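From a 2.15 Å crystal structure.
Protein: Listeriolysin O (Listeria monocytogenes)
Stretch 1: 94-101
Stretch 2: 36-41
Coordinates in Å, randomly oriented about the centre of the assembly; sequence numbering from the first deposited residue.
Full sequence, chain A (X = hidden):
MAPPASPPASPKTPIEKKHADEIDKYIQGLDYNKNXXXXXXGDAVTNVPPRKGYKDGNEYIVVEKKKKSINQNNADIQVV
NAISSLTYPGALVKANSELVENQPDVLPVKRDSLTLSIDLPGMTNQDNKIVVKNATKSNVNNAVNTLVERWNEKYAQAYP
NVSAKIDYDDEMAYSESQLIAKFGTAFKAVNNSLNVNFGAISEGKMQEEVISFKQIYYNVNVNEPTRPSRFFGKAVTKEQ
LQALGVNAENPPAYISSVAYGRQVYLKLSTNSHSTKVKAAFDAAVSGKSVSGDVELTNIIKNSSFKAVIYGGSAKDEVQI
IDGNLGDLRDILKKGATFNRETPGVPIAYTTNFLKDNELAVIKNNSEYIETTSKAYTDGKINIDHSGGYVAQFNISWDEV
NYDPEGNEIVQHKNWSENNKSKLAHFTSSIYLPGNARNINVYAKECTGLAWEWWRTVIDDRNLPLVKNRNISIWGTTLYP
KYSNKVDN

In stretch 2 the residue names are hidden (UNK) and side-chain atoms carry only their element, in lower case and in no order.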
ATOM      1  N   LYS A  94     -16.972   3.117 -23.521  1.00 43.10           N
ATOM      2  CA  LYS A  94     -17.767   1.955 -23.152  1.00 44.27           C
ATOM      3  C   LYS A  94     -17.455   1.569 -21.717  1.00 39.06           C
ATOM      4  O   LYS A  94     -16.293   1.552 -21.310  1.00 36.95           O
ATOM      5  CB  LYS A  94     -17.451   0.772 -24.066  1.00 46.47           C
ATOM      6  CG  LYS A  94     -17.844   0.964 -25.514  1.00 49.26           C
ATOM      7  CD  LYS A  94     -17.438  -0.247 -26.337  1.00 55.99           C
ATOM      8  CE  LYS A  94     -17.858  -0.099 -27.788  1.00 57.22           C
ATOM      9  NZ  LYS A  94     -17.390  -1.240 -28.625  1.00 59.08           N
ATOM     10  N   ALA A  95     -18.493   1.257 -20.950  1.00 37.08           N
ATOM     11  CA  ALA A  95     -18.300   0.801 -19.581  1.00 36.04           C
ATOM     12  C   ALA A  95     -18.172  -0.718 -19.563  1.00 42.56           C
ATOM     13  O   ALA A  95     -19.162  -1.428 -19.379  1.00 45.93           O
ATOM     14  CB  ALA A  95     -19.450   1.247 -18.698  1.00 36.23           C
ATOM     15  N   ASN A  96     -16.951  -1.210 -19.766  1.00 41.16           N
ATOM     16  CA  ASN A  96     -16.681  -2.644 -19.733  1.00 41.84           C
ATOM     17  C   ASN A  96     -15.359  -2.976 -19.048  1.00 42.25           C
ATOM     18  O   ASN A  96     -14.804  -2.153 -18.318  1.00 40.03           O
ATOM     19  CB  ASN A  96     -16.723  -3.234 -21.147  1.00 43.70           C
ATOM     20  CG  ASN A  96     -15.823  -2.492 -22.121  1.00 41.51           C
ATOM     21  OD1 ASN A  96     -14.827  -1.885 -21.728  1.00 37.88           O
ATOM     22  ND2 ASN A  96     -16.177  -2.535 -23.400  1.00 35.64           N
ATOM     23  N   SER A  97     -14.853  -4.180 -19.297  1.00 37.34           N
ATOM     24  CA  SER A  97     -13.624  -4.646 -18.659  1.00 41.66           C
ATOM     25  C   SER A  97     -12.403  -3.808 -19.038  1.00 40.90           C
ATOM     26  O   SER A  97     -11.441  -3.723 -18.277  1.00 39.60           O
ATOM     27  CB  SER A  97     -13.377  -6.118 -18.991  1.00 38.30           C
ATOM     28  OG  SER A  97     -13.333  -6.314 -20.392  1.00 41.97           O
ATOM     29  N   GLU A  98     -12.447  -3.185 -20.212  1.00 43.46           N
ATOM     30  CA  GLU A  98     -11.335  -2.358 -20.676  1.00 44.32           C
ATOM     31  C   GLU A  98     -11.215  -1.070 -19.869  1.00 39.89           C
ATOM     32  O   GLU A  98     -10.127  -0.519 -19.729  1.00 36.14           O
ATOM     33  CB  GLU A  98     -11.474  -2.042 -22.167  1.00 54.19           C
ATOM     34  CG  GLU A  98     -11.302  -3.248 -23.079  1.00 62.81           C
ATOM     35  CD  GLU A  98      -9.894  -3.812 -23.047  1.00 71.39           C
ATOM     36  OE1 GLU A  98      -9.585  -4.599 -22.127  1.00 74.71           O
ATOM     37  OE2 GLU A  98      -9.095  -3.471 -23.945  1.00 74.06           O
ATOM     38  N   LEU A  99     -12.340  -0.593 -19.345  1.00 38.19           N
ATOM     39  CA  LEU A  99     -12.329   0.551 -18.440  1.00 36.08           C
ATOM     40  C   LEU A  99     -11.718   0.143 -17.105  1.00 36.05           C
ATOM     41  O   LEU A  99     -11.014   0.927 -16.465  1.00 31.71           O
ATOM     42  CB  LEU A  99     -13.745   1.094 -18.229  1.00 32.08           C
ATOM     43  CG  LEU A  99     -13.890   2.275 -17.266  1.00 34.35           C
ATOM     44  CD1 LEU A  99     -12.977   3.410 -17.681  1.00 34.47           C
ATOM     45  CD2 LEU A  99     -15.330   2.748 -17.214  1.00 38.08           C
ATOM     46  N   VAL A 100     -11.997  -1.088 -16.688  1.00 36.20           N
ATOM     47  CA  VAL A 100     -11.420  -1.632 -15.465  1.00 42.21           C
ATOM     48  C   VAL A 100      -9.915  -1.828 -15.641  1.00 41.40           C
ATOM     49  O   VAL A 100      -9.135  -1.619 -14.712  1.00 40.82           O
ATOM     50  CB  VAL A 100     -12.089  -2.967 -15.073  1.00 45.59           C
ATOM     51  CG1 VAL A 100     -11.456  -3.542 -13.817  1.00 40.07           C
ATOM     52  CG2 VAL A 100     -13.579  -2.763 -14.865  1.00 45.85           C
ATOM     53  N   GLU A 101      -9.512  -2.207 -16.851  1.00 40.71           N
ATOM     54  CA  GLU A 101      -8.099  -2.384 -17.173  1.00 44.08           C
ATOM     55  C   GLU A 101      -7.371  -1.051 -17.352  1.00 37.88           C
ATOM     56  O   GLU A 101      -6.202  -1.031 -17.740  1.00 42.88           O
ATOM     57  CB  GLU A 101      -7.934  -3.223 -18.441  1.00 52.22           C
ATOM     58  CG  GLU A 101      -7.412  -4.632 -18.204  1.00 70.37           C
ATOM     59  CD  GLU A 101      -8.521  -5.659 -18.103  1.00 82.77           C
ATOM     60  OE1 GLU A 101      -9.177  -5.730 -17.044  1.00 84.28           O
ATOM     61  OE2 GLU A 101      -8.734  -6.399 -19.087  1.00 87.72           O
ATOM     62  N   UNK A  36     -22.958  -3.731 -11.000  1.00 66.00           N
ATOM     63  CA  UNK A  36     -22.270  -4.964 -11.371  1.00 63.53           C
ATOM     64  C   UNK A  36     -21.656  -4.956 -12.773  1.00 56.93           C
ATOM     65  O   UNK A  36     -21.202  -5.991 -13.263  1.00 56.13           O
ATOM     66  n   UNK A  36     -24.930  -6.797  -9.633  1.00 74.58           N
ATOM     67  c   UNK A  36     -23.215  -6.160 -11.219  1.00 68.27           C
ATOM     68  o   UNK A  36     -22.948  -6.103  -8.839  1.00 73.38           O
ATOM     69  c   UNK A  36     -23.689  -6.352  -9.790  1.00 72.81           C
ATOM     70  N   UNK A  37     -21.640  -3.791 -13.412  1.00 49.34           N
ATOM     71  CA  UNK A  37     -21.080  -3.663 -14.755  1.00 47.25           C
ATOM     72  C   UNK A  37     -19.549  -3.638 -14.756  1.00 41.82           C
ATOM     73  O   UNK A  37     -18.909  -4.296 -15.578  1.00 45.48           O
ATOM     74  c   UNK A  37     -23.057  -2.683 -15.960  1.00 55.68           C
ATOM     75  c   UNK A  37     -21.641  -2.415 -15.477  1.00 51.01           C
ATOM     76  c   UNK A  37     -20.751  -2.008 -16.637  1.00 51.87           C
ATOM     77  N   UNK A  38     -18.966  -2.888 -13.827  1.00 36.84           N
ATOM     78  CA  UNK A  38     -17.514  -2.766 -13.748  1.00 36.67           C
ATOM     79  C   UNK A  38     -16.969  -3.526 -12.544  1.00 40.18           C
ATOM     80  O   UNK A  38     -17.114  -3.086 -11.401  1.00 39.60           O
ATOM     81  c   UNK A  38     -16.899  -0.845 -16.121  1.00 34.34           C
ATOM     82  c   UNK A  38     -17.105  -1.294 -13.669  1.00 33.15           C
ATOM     83  c   UNK A  38     -17.556  -0.403 -14.828  1.00 37.47           C
ATOM     84  c   UNK A  38     -17.230   1.050 -14.537  1.00 36.59           C
ATOM     85  N   UNK A  39     -16.340  -4.668 -12.806  1.00 43.32           N
ATOM     86  CA  UNK A  39     -15.828  -5.519 -11.738  1.00 45.96           C
ATOM     87  C   UNK A  39     -14.407  -6.018 -11.997  1.00 40.68           C
ATOM     88  O   UNK A  39     -14.022  -6.280 -13.137  1.00 40.44           O
ATOM     89  c   UNK A  39     -18.052  -6.329 -10.876  1.00 53.51           C
ATOM     90  c   UNK A  39     -16.987  -7.468 -12.825  1.00 50.01           C
ATOM     91  c   UNK A  39     -16.739  -6.746 -11.513  1.00 50.16           C
ATOM     92  N   UNK A  40     -13.632  -6.138 -10.923  1.00 38.02           N
ATOM     93  CA  UNK A  40     -12.347  -6.824 -10.977  1.00 38.40           C
ATOM     94  C   UNK A  40     -12.349  -8.023 -10.035  1.00 39.45           C
ATOM     95  O   UNK A  40     -12.383  -7.866  -8.814  1.00 39.01           O
ATOM     96  c   UNK A  40      -9.205  -7.209 -11.464  1.00 42.24           C
ATOM     97  c   UNK A  40      -9.890  -6.633 -10.401  1.00 41.41           C
ATOM     98  o   UNK A  40      -6.336  -8.706  -9.785  1.00 45.91           O
ATOM     99  c   UNK A  40      -8.023  -7.899 -11.265  1.00 44.33           C
ATOM    100  c   UNK A  40      -9.357  -6.774  -9.125  1.00 43.98           C
ATOM    101  c   UNK A  40      -7.513  -8.022  -9.990  1.00 44.79           C
ATOM    102  c   UNK A  40     -11.188  -5.889 -10.624  1.00 34.33           C
ATOM    103  c   UNK A  40      -8.175  -7.462  -8.917  1.00 44.78           C
ATOM    104  N   UNK A  41     -12.318  -9.220 -10.606  1.00 43.09           N
ATOM    105  CA  UNK A  41     -12.260 -10.437  -9.809  1.00 48.80           C
ATOM    106  C   UNK A  41     -10.812 -10.887  -9.644  1.00 44.96           C
ATOM    107  O   UNK A  41     -10.195 -11.377 -10.590  1.00 49.73           O
ATOM    108  c   UNK A  41     -16.580 -10.687  -9.852  1.00 67.76           C
ATOM    109  c   UNK A  41     -15.364 -11.066 -11.637  1.00 65.83           C
ATOM    110  n   UNK A  41     -16.616 -10.746 -11.172  1.00 67.30           N
ATOM    111  n   UNK A  41     -15.350 -10.959  -9.455  1.00 66.18           N
ATOM    112  c   UNK A  41     -13.104 -11.540 -10.448  1.00 56.56           C
ATOM    113  c   UNK A  41     -14.557 -11.201 -10.558  1.00 62.84           C
TER

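Position 36 carries four side-chain atoms beyond CA: two carbons, the second bearing one oxygen and one nitrogen. That is a short chain ending in a carboxamide. It makes no contact with stretch 1 and lies in an exposed place. The residue is Asn36.

Position 37 has three side-chain carbons and no heteroatom. The first carbon carries the other two, so the chain branches at CB. One of the two methyl carbons lies 3.2 Å from Ala95 O and 4.1 Å from Ala95 CB. Branching at CB with two methyls gives valine. This is Val37, and the methyl that meets Ala95 is CG1.

Position 38 has four side-chain carbons, forked at the second. One terminal carbon lies 3.3 Å from Asn96 O and 3.7 Å from Ala95 C. The other reaches Leu99 CD2 at 3.7 Å. CB itself is 4.0 Å from Val100 CG2. A fork one carbon beyond CB, with all atoms carbon, identifies Leu38. The terminal carbon at Asn96 O is its CD2, and the one at Leu99 is its CD1. With chi1 m and chi2 t, the side chain starts sideways but its end comes nearer to stretch 1.

Position 39 again has three side-chain carbons, branched at CB. The CA-to-CB bond points away from stretch 1, and the nearest side-chain approach is CB to Val100 CG2, 6.1 Å. The contact is made by the backbone instead: O of this residue lies 3.8 Å from Val100 CG1. The residue is Val39.

Position 40 has one carbon followed by a six-carbon ring bearing one oxygen. Its CB packs 4.0 Å from Val100 CG1. The oxygen on the ring marks Tyr40. Its OH is hydrogen-bonded elsewhere in the structure.

Position 41 has one carbon and then a five-membered ring of three carbons and two nitrogens. It does not touch stretch 1. The ring is an imidazole, and the residue is His41.

The contact is packing of apolar side chains against each other and against backbone atoms, with no hydrogen bond between the stretches. Together they bury 300 Å². Leu38 is at the centre, touching Ala95, Asn96, Leu99 and Val100. Val100, chi1 t, has its CA-to-CB bond toward stretch 2 and touches Leu38, Val39 and Tyr40. The helix start is secured within stretch 1: Asn96 OD1 accepts a capping bond from Glu98 N at 3.1 Å. Asn96 O accepts weak bonds from Leu99 N and Val100 N and also lies against Leu38 CD2.

Stretch 2 (36-41) NVLVYH
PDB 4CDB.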